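Long-range contact in MAU2 chromatid cohesion factor homolog (PDB 4XDN), which forms a complex with SCC2 that is required for the association of cohesin with chromosomes, and so takes part in sister chromatid cohesion: residues S177-I188 with V196-C207. Sequence-based numbering, arbitrary orientation.
Sequences SVFQYVGVMLCI and VKTSFHGLLSQC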
ATOM      1  N   SER A 177     -20.889   6.821 -16.609  1.00 31.23           N
ATOM      2  CA  SER A 177     -19.685   7.259 -15.917  1.00 32.82           C
ATOM      3  C   SER A 177     -19.358   6.336 -14.742  1.00 32.56           C
ATOM      4  O   SER A 177     -18.195   6.005 -14.504  1.00 29.27           O
ATOM      5  CB  SER A 177     -19.859   8.697 -15.429  1.00 33.27           C
ATOM      6  OG  SER A 177     -18.690   9.187 -14.801  1.00 34.99           O
ATOM      7  N   VAL A 178     -20.390   5.925 -14.013  1.00 31.57           N
ATOM      8  CA  VAL A 178     -20.222   4.994 -12.905  1.00 29.07           C
ATOM      9  C   VAL A 178     -19.626   3.681 -13.405  1.00 28.52           C
ATOM     10  O   VAL A 178     -18.733   3.120 -12.776  1.00 27.12           O
ATOM     11  CB  VAL A 178     -21.570   4.727 -12.187  1.00 29.34           C
ATOM     12  CG1 VAL A 178     -21.464   3.582 -11.174  1.00 28.85           C
ATOM     13  CG2 VAL A 178     -22.056   5.990 -11.495  1.00 28.16           C
ATOM     14  N   PHE A 179     -20.108   3.195 -14.542  1.00 28.60           N
ATOM     15  CA  PHE A 179     -19.658   1.902 -15.039  1.00 28.77           C
ATOM     16  C   PHE A 179     -18.334   2.001 -15.791  1.00 26.56           C
ATOM     17  O   PHE A 179     -17.628   1.005 -15.940  1.00 26.21           O
ATOM     18  CB  PHE A 179     -20.741   1.273 -15.912  1.00 28.88           C
ATOM     19  CG  PHE A 179     -21.861   0.679 -15.112  1.00 32.30           C
ATOM     20  CD1 PHE A 179     -21.704  -0.549 -14.492  1.00 31.89           C
ATOM     21  CD2 PHE A 179     -23.055   1.359 -14.947  1.00 33.53           C
ATOM     22  CE1 PHE A 179     -22.721  -1.097 -13.738  1.00 32.09           C
ATOM     23  CE2 PHE A 179     -24.077   0.813 -14.196  1.00 35.69           C
ATOM     24  CZ  PHE A 179     -23.909  -0.416 -13.589  1.00 34.27           C
ATOM     25  N   GLN A 180     -17.984   3.200 -16.243  1.00 27.61           N
ATOM     26  CA  GLN A 180     -16.634   3.438 -16.729  1.00 30.65           C
ATOM     27  C   GLN A 180     -15.669   3.238 -15.568  1.00 28.24           C
ATOM     28  O   GLN A 180     -14.613   2.631 -15.723  1.00 29.05           O
ATOM     29  CB  GLN A 180     -16.492   4.841 -17.314  1.00 37.25           C
ATOM     30  CG  GLN A 180     -16.944   4.963 -18.759  1.00 44.16           C
ATOM     31  CD  GLN A 180     -16.671   6.337 -19.338  1.00 50.05           C
ATOM     32  OE1 GLN A 180     -17.487   7.251 -19.210  1.00 53.05           O
ATOM     33  NE2 GLN A 180     -15.516   6.493 -19.975  1.00 52.38           N
ATOM     34  N   TYR A 181     -16.057   3.744 -14.402  1.00 27.61           N
ATOM     35  CA  TYR A 181     -15.264   3.603 -13.189  1.00 27.97           C
ATOM     36  C   TYR A 181     -15.173   2.142 -12.755  1.00 27.80           C
ATOM     37  O   TYR A 181     -14.133   1.702 -12.269  1.00 26.57           O
ATOM     38  CB  TYR A 181     -15.859   4.459 -12.069  1.00 28.36           C
ATOM     39  CG  TYR A 181     -15.522   3.986 -10.675  1.00 29.85           C
ATOM     40  CD1 TYR A 181     -14.304   4.299 -10.090  1.00 31.65           C
ATOM     41  CD2 TYR A 181     -16.430   3.236  -9.938  1.00 30.08           C
ATOM     42  CE1 TYR A 181     -13.994   3.872  -8.814  1.00 31.97           C
ATOM     43  CE2 TYR A 181     -16.132   2.804  -8.666  1.00 30.82           C
ATOM     44  CZ  TYR A 181     -14.911   3.124  -8.107  1.00 34.43           C
ATOM     45  OH  TYR A 181     -14.615   2.695  -6.832  1.00 37.60           O
ATOM     46  N   VAL A 182     -16.259   1.397 -12.931  1.00 28.57           N
ATOM     47  CA  VAL A 182     -16.254  -0.034 -12.642  1.00 27.32           C
ATOM     48  C   VAL A 182     -15.251  -0.729 -13.551  1.00 27.90           C
ATOM     49  O   VAL A 182     -14.475  -1.569 -13.103  1.00 30.10           O
ATOM     50  CB  VAL A 182     -17.654  -0.662 -12.827  1.00 27.31           C
ATOM     51  CG1 VAL A 182     -17.588  -2.192 -12.771  1.00 27.80           C
ATOM     52  CG2 VAL A 182     -18.612  -0.136 -11.773  1.00 23.85           C
ATOM     53  N   GLY A 183     -15.272  -0.366 -14.829  1.00 29.98           N
ATOM     54  CA  GLY A 183     -14.339  -0.914 -15.798  1.00 28.96           C
ATOM     55  C   GLY A 183     -12.894  -0.686 -15.396  1.00 26.63           C
ATOM     56  O   GLY A 183     -12.073  -1.599 -15.472  1.00 28.02           O
ATOM     57  N   VAL A 184     -12.586   0.535 -14.968  1.00 27.89           N
ATOM     58  CA  VAL A 184     -11.249   0.874 -14.494  1.00 30.60           C
ATOM     59  C   VAL A 184     -10.836  -0.057 -13.360  1.00 28.27           C
ATOM     60  O   VAL A 184      -9.730  -0.602 -13.365  1.00 27.36           O
ATOM     61  CB  VAL A 184     -11.172   2.344 -14.009  1.00 35.25           C
ATOM     62  CG1 VAL A 184      -9.812   2.652 -13.366  1.00 37.36           C
ATOM     63  CG2 VAL A 184     -11.425   3.298 -15.161  1.00 35.31           C
ATOM     64  N   MET A 185     -11.727  -0.236 -12.389  1.00 27.68           N
ATOM     65  CA  MET A 185     -11.428  -1.078 -11.239  1.00 28.44           C
ATOM     66  C   MET A 185     -11.179  -2.518 -11.670  1.00 29.60           C
ATOM     67  O   MET A 185     -10.380  -3.223 -11.053  1.00 27.70           O
ATOM     68  CB  MET A 185     -12.567  -1.022 -10.216  1.00 27.09           C
ATOM     69  CG  MET A 185     -12.704   0.316  -9.493  1.00 26.91           C
ATOM     70  SD  MET A 185     -11.118   0.977  -8.932  1.00 46.32           S
ATOM     71  CE  MET A 185     -11.554   1.660  -7.345  1.00 99.48           C
ATOM     72  N   LEU A 186     -11.852  -2.947 -12.734  1.00 29.48           N
ATOM     73  CA  LEU A 186     -11.652  -4.289 -13.268  1.00 30.90           C
ATOM     74  C   LEU A 186     -10.304  -4.386 -13.976  1.00 29.58           C
ATOM     75  O   LEU A 186      -9.643  -5.424 -13.929  1.00 30.36           O
ATOM     76  CB  LEU A 186     -12.785  -4.666 -14.227  1.00 30.42           C
ATOM     77  CG  LEU A 186     -14.177  -4.822 -13.606  1.00 30.05           C
ATOM     78  CD1 LEU A 186     -15.231  -4.995 -14.689  1.00 28.86           C
ATOM     79  CD2 LEU A 186     -14.217  -5.992 -12.639  1.00 30.94           C
ATOM     80  N   CYS A 187      -9.892  -3.305 -14.631  1.00 30.01           N
ATOM     81  CA  CYS A 187      -8.590  -3.270 -15.283  1.00 32.86           C
ATOM     82  C   CYS A 187      -7.472  -3.350 -14.247  1.00 30.94           C
ATOM     83  O   CYS A 187      -6.477  -4.039 -14.455  1.00 32.37           O
ATOM     84  CB  CYS A 187      -8.434  -2.004 -16.131  1.00 35.00           C
ATOM     85  SG  CYS A 187      -9.324  -2.037 -17.697  1.00 45.71           S
ATOM     86  N   ILE A 188      -7.639  -2.644 -13.132  1.00 29.06           N
ATOM     87  CA  ILE A 188      -6.646  -2.668 -12.059  1.00 31.15           C
ATOM     88  C   ILE A 188      -6.442  -4.094 -11.553  1.00 30.67           C
ATOM     89  O   ILE A 188      -5.309  -4.554 -11.420  1.00 29.90           O
ATOM     90  CB  ILE A 188      -7.054  -1.755 -10.880  1.00 30.80           C
ATOM     91  CG1 ILE A 188      -7.021  -0.288 -11.318  1.00 28.50           C
ATOM     92  CG2 ILE A 188      -6.115  -1.957  -9.687  1.00 32.60           C
ATOM     93  CD1 ILE A 188      -7.570   0.684 -10.291  1.00 28.40           C
ATOM     94  N   VAL A 196      -5.514   0.914 -17.632  1.00 34.24           N
ATOM     95  CA  VAL A 196      -6.010   1.631 -16.458  1.00 31.71           C
ATOM     96  C   VAL A 196      -5.815   3.131 -16.648  1.00 32.22           C
ATOM     97  O   VAL A 196      -6.757   3.912 -16.506  1.00 32.32           O
ATOM     98  CB  VAL A 196      -5.299   1.179 -15.155  1.00 32.32           C
ATOM     99  CG1 VAL A 196      -5.659   2.099 -13.984  1.00 31.96           C
ATOM    100  CG2 VAL A 196      -5.661  -0.262 -14.817  1.00 31.03           C
ATOM    101  N   LYS A 197      -4.588   3.519 -16.981  1.00 34.00           N
ATOM    102  CA  LYS A 197      -4.240   4.924 -17.171  1.00 38.50           C
ATOM    103  C   LYS A 197      -5.064   5.549 -18.290  1.00 38.82           C
ATOM    104  O   LYS A 197      -5.548   6.675 -18.166  1.00 37.91           O
ATOM    105  CB  LYS A 197      -2.748   5.058 -17.474  1.00 43.38           C
ATOM    106  CG  LYS A 197      -1.851   4.547 -16.362  1.00 46.94           C
ATOM    107  CD  LYS A 197      -0.450   4.250 -16.864  1.00 52.57           C
ATOM    108  CE  LYS A 197       0.425   3.687 -15.755  1.00 54.97           C
ATOM    109  NZ  LYS A 197       1.727   3.196 -16.283  1.00 58.36           N
ATOM    110  N   THR A 198      -5.219   4.807 -19.382  1.00 39.27           N
ATOM    111  CA  THR A 198      -6.025   5.254 -20.512  1.00 38.74           C
ATOM    112  C   THR A 198      -7.483   5.422 -20.101  1.00 37.28           C
ATOM    113  O   THR A 198      -8.138   6.390 -20.489  1.00 36.67           O
ATOM    114  CB  THR A 198      -5.934   4.258 -21.688  1.00 40.87           C
ATOM    115  OG1 THR A 198      -4.603   4.262 -22.218  1.00 41.98           O
ATOM    116  CG2 THR A 198      -6.918   4.620 -22.802  1.00 44.59           C
ATOM    117  N   SER A 199      -7.988   4.474 -19.316  1.00 35.19           N
ATOM    118  CA  SER A 199      -9.385   4.502 -18.897  1.00 34.92           C
ATOM    119  C   SER A 199      -9.632   5.609 -17.881  1.00 33.74           C
ATOM    120  O   SER A 199     -10.653   6.291 -17.943  1.00 35.76           O
ATOM    121  CB  SER A 199      -9.800   3.150 -18.313  1.00 36.82           C
ATOM    122  OG  SER A 199      -9.700   2.124 -19.285  1.00 40.24           O
ATOM    123  N   PHE A 200      -8.702   5.787 -16.946  1.00 32.34           N
ATOM    124  CA  PHE A 200      -8.814   6.864 -15.965  1.00 32.46           C
ATOM    125  C   PHE A 200      -8.889   8.214 -16.668  1.00 34.06           C
ATOM    126  O   PHE A 200      -9.762   9.029 -16.373  1.00 34.87           O
ATOM    127  CB  PHE A 200      -7.630   6.851 -14.993  1.00 33.25           C
ATOM    128  CG  PHE A 200      -7.940   6.237 -13.655  1.00 34.25           C
ATOM    129  CD1 PHE A 200      -8.916   6.783 -12.835  1.00 35.06           C
ATOM    130  CD2 PHE A 200      -7.241   5.128 -13.208  1.00 34.40           C
ATOM    131  CE1 PHE A 200      -9.200   6.224 -11.607  1.00 34.09           C
ATOM    132  CE2 PHE A 200      -7.520   4.568 -11.977  1.00 35.39           C
ATOM    133  CZ  PHE A 200      -8.501   5.117 -11.175  1.00 34.67           C
ATOM    134  N   HIS A 201      -7.967   8.438 -17.597  1.00 36.50           N
ATOM    135  CA  HIS A 201      -7.907   9.695 -18.335  1.00 37.76           C
ATOM    136  C   HIS A 201      -9.199   9.944 -19.110  1.00 37.85           C
ATOM    137  O   HIS A 201      -9.771  11.032 -19.045  1.00 36.93           O
ATOM    138  CB  HIS A 201      -6.714   9.693 -19.292  1.00 38.43           C
ATOM    139  CG  HIS A 201      -6.490  11.006 -19.976  1.00 40.86           C
ATOM    140  ND1 HIS A 201      -7.167  11.378 -21.117  1.00 42.71           N
ATOM    141  CD2 HIS A 201      -5.662  12.035 -19.677  1.00 43.25           C
ATOM    142  CE1 HIS A 201      -6.766  12.580 -21.492  1.00 44.61           C
ATOM    143  NE2 HIS A 201      -5.854  13.001 -20.635  1.00 46.88           N
ATOM    144  N   GLY A 202      -9.653   8.932 -19.841  1.00 37.06           N
ATOM    145  CA  GLY A 202     -10.883   9.043 -20.605  1.00 38.84           C
ATOM    146  C   GLY A 202     -12.073   9.260 -19.692  1.00 40.31           C
ATOM    147  O   GLY A 202     -12.986  10.024 -20.006  1.00 42.22           O
ATOM    148  N   LEU A 203     -12.056   8.579 -18.552  1.00 38.66           N
ATOM    149  CA  LEU A 203     -13.107   8.723 -17.557  1.00 40.00           C
ATOM    150  C   LEU A 203     -13.121  10.136 -16.983  1.00 40.10           C
ATOM    151  O   LEU A 203     -14.149  10.809 -17.002  1.00 40.95           O
ATOM    152  CB  LEU A 203     -12.921   7.694 -16.442  1.00 41.57           C
ATOM    153  CG  LEU A 203     -13.814   7.823 -15.208  1.00 42.92           C
ATOM    154  CD1 LEU A 203     -15.287   7.839 -15.586  1.00 45.88           C
ATOM    155  CD2 LEU A 203     -13.521   6.685 -14.246  1.00 42.27           C
ATOM    156  N   LEU A 204     -11.970  10.581 -16.489  1.00 38.98           N
ATOM    157  CA  LEU A 204     -11.857  11.888 -15.846  1.00 39.10           C
ATOM    158  C   LEU A 204     -12.207  13.034 -16.792  1.00 39.90           C
ATOM    159  O   LEU A 204     -12.840  14.010 -16.388  1.00 39.51           O
ATOM    160  CB  LEU A 204     -10.438  12.087 -15.300  1.00 37.22           C
ATOM    161  CG  LEU A 204     -10.056  11.237 -14.083  1.00 35.29           C
ATOM    162  CD1 LEU A 204      -8.551  11.247 -13.863  1.00 35.53           C
ATOM    163  CD2 LEU A 204     -10.778  11.734 -12.839  1.00 36.11           C
ATOM    164  N   SER A 205     -11.798  12.909 -18.050  1.00 41.39           N
ATOM    165  CA  SER A 205     -11.981  13.982 -19.023  1.00 44.18           C
ATOM    166  C   SER A 205     -13.456  14.285 -19.279  1.00 44.77           C
ATOM    167  O   SER A 205     -13.803  15.390 -19.698  1.00 45.03           O
ATOM    168  CB  SER A 205     -11.292  13.623 -20.341  1.00 47.45           C
ATOM    169  OG  SER A 205     -11.931  12.525 -20.971  1.00 49.52           O
ATOM    170  N   GLN A 206     -14.319  13.306 -19.023  1.00 44.95           N
ATOM    171  CA  GLN A 206     -15.746  13.447 -19.297  1.00 47.71           C
ATOM    172  C   GLN A 206     -16.531  13.923 -18.078  1.00 45.54           C
ATOM    173  O   GLN A 206     -17.699  14.285 -18.194  1.00 47.52           O
ATOM    174  CB  GLN A 206     -16.316  12.117 -19.793  1.00 54.30           C
ATOM    175  CG  GLN A 206     -15.775  11.689 -21.148  1.00 62.51           C
ATOM    176  CD  GLN A 206     -16.080  10.239 -21.468  1.00 68.58           C
ATOM    177  OE1 GLN A 206     -15.185   9.468 -21.817  1.00 69.51           O
ATOM    178  NE2 GLN A 206     -17.348   9.859 -21.356  1.00 71.94           N
ATOM    179  N   CYS A 207     -15.893  13.921 -16.913  1.00 41.88           N
ATOM    180  CA  CYS A 207     -16.549  14.366 -15.688  1.00 40.73           C
ATOM    181  C   CYS A 207     -16.634  15.885 -15.607  1.00 43.34           C
ATOM    182  O   CYS A 207     -15.761  16.597 -16.108  1.00 43.90           O
ATOM    183  CB  CYS A 207     -15.813  13.835 -14.458  1.00 39.83           C
ATOM    184  SG  CYS A 207     -15.944  12.057 -14.211  1.00 38.20           S
TER
HETATM  185  O   HOH W   1     -17.365  10.354 -17.100  1.00 48.68           O
HETATM  186  O   HOH W   2     -12.950   5.007 -19.601  1.00 49.63           O
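Val184 meets Phe200 at the tight side of this contact: its CG1, anti to the backbone N, lies over one ring face, 3.5 Å from the Phe200 centroid and 22° off the ring normal, a CH-pi contact. Its other methyl, CG2, reaches Ser199 CB at 3.5 Å, so Val184 fills a hole formed by Val196, Ser199, Phe200 and Leu203. The reciprocal knob is Leu203, whose CD1 lies 3.7 Å from Gln180 CB while CD2 lies 3.7 Å from Tyr181 CA. Beyond Val184, Val196 CG2 packs on Cys187 CB at 3.5 Å. These interlocked knobs join an antiparallel helical hairpin, whose segment axes approach to 9.2 Å at 164°, in the largely helical cohesin loading factor fold; helix 212-228 packs on both arms through Tyr181 and Val196. The polar side is looser and has no clear direct hydrogen bond across it. Water there accepts from Gln180 NE2 at 3.0 Å and donates to Ser199 O, while the Gln180 and Gln206 side chains cross at about a right angle, their amide planes 35° apart, with Gln180 OE1 3.4 Å from Gln206 NE2. With an alanine at Gln180, this water would probably lose its donor and the Gln206 amide be freer to turn.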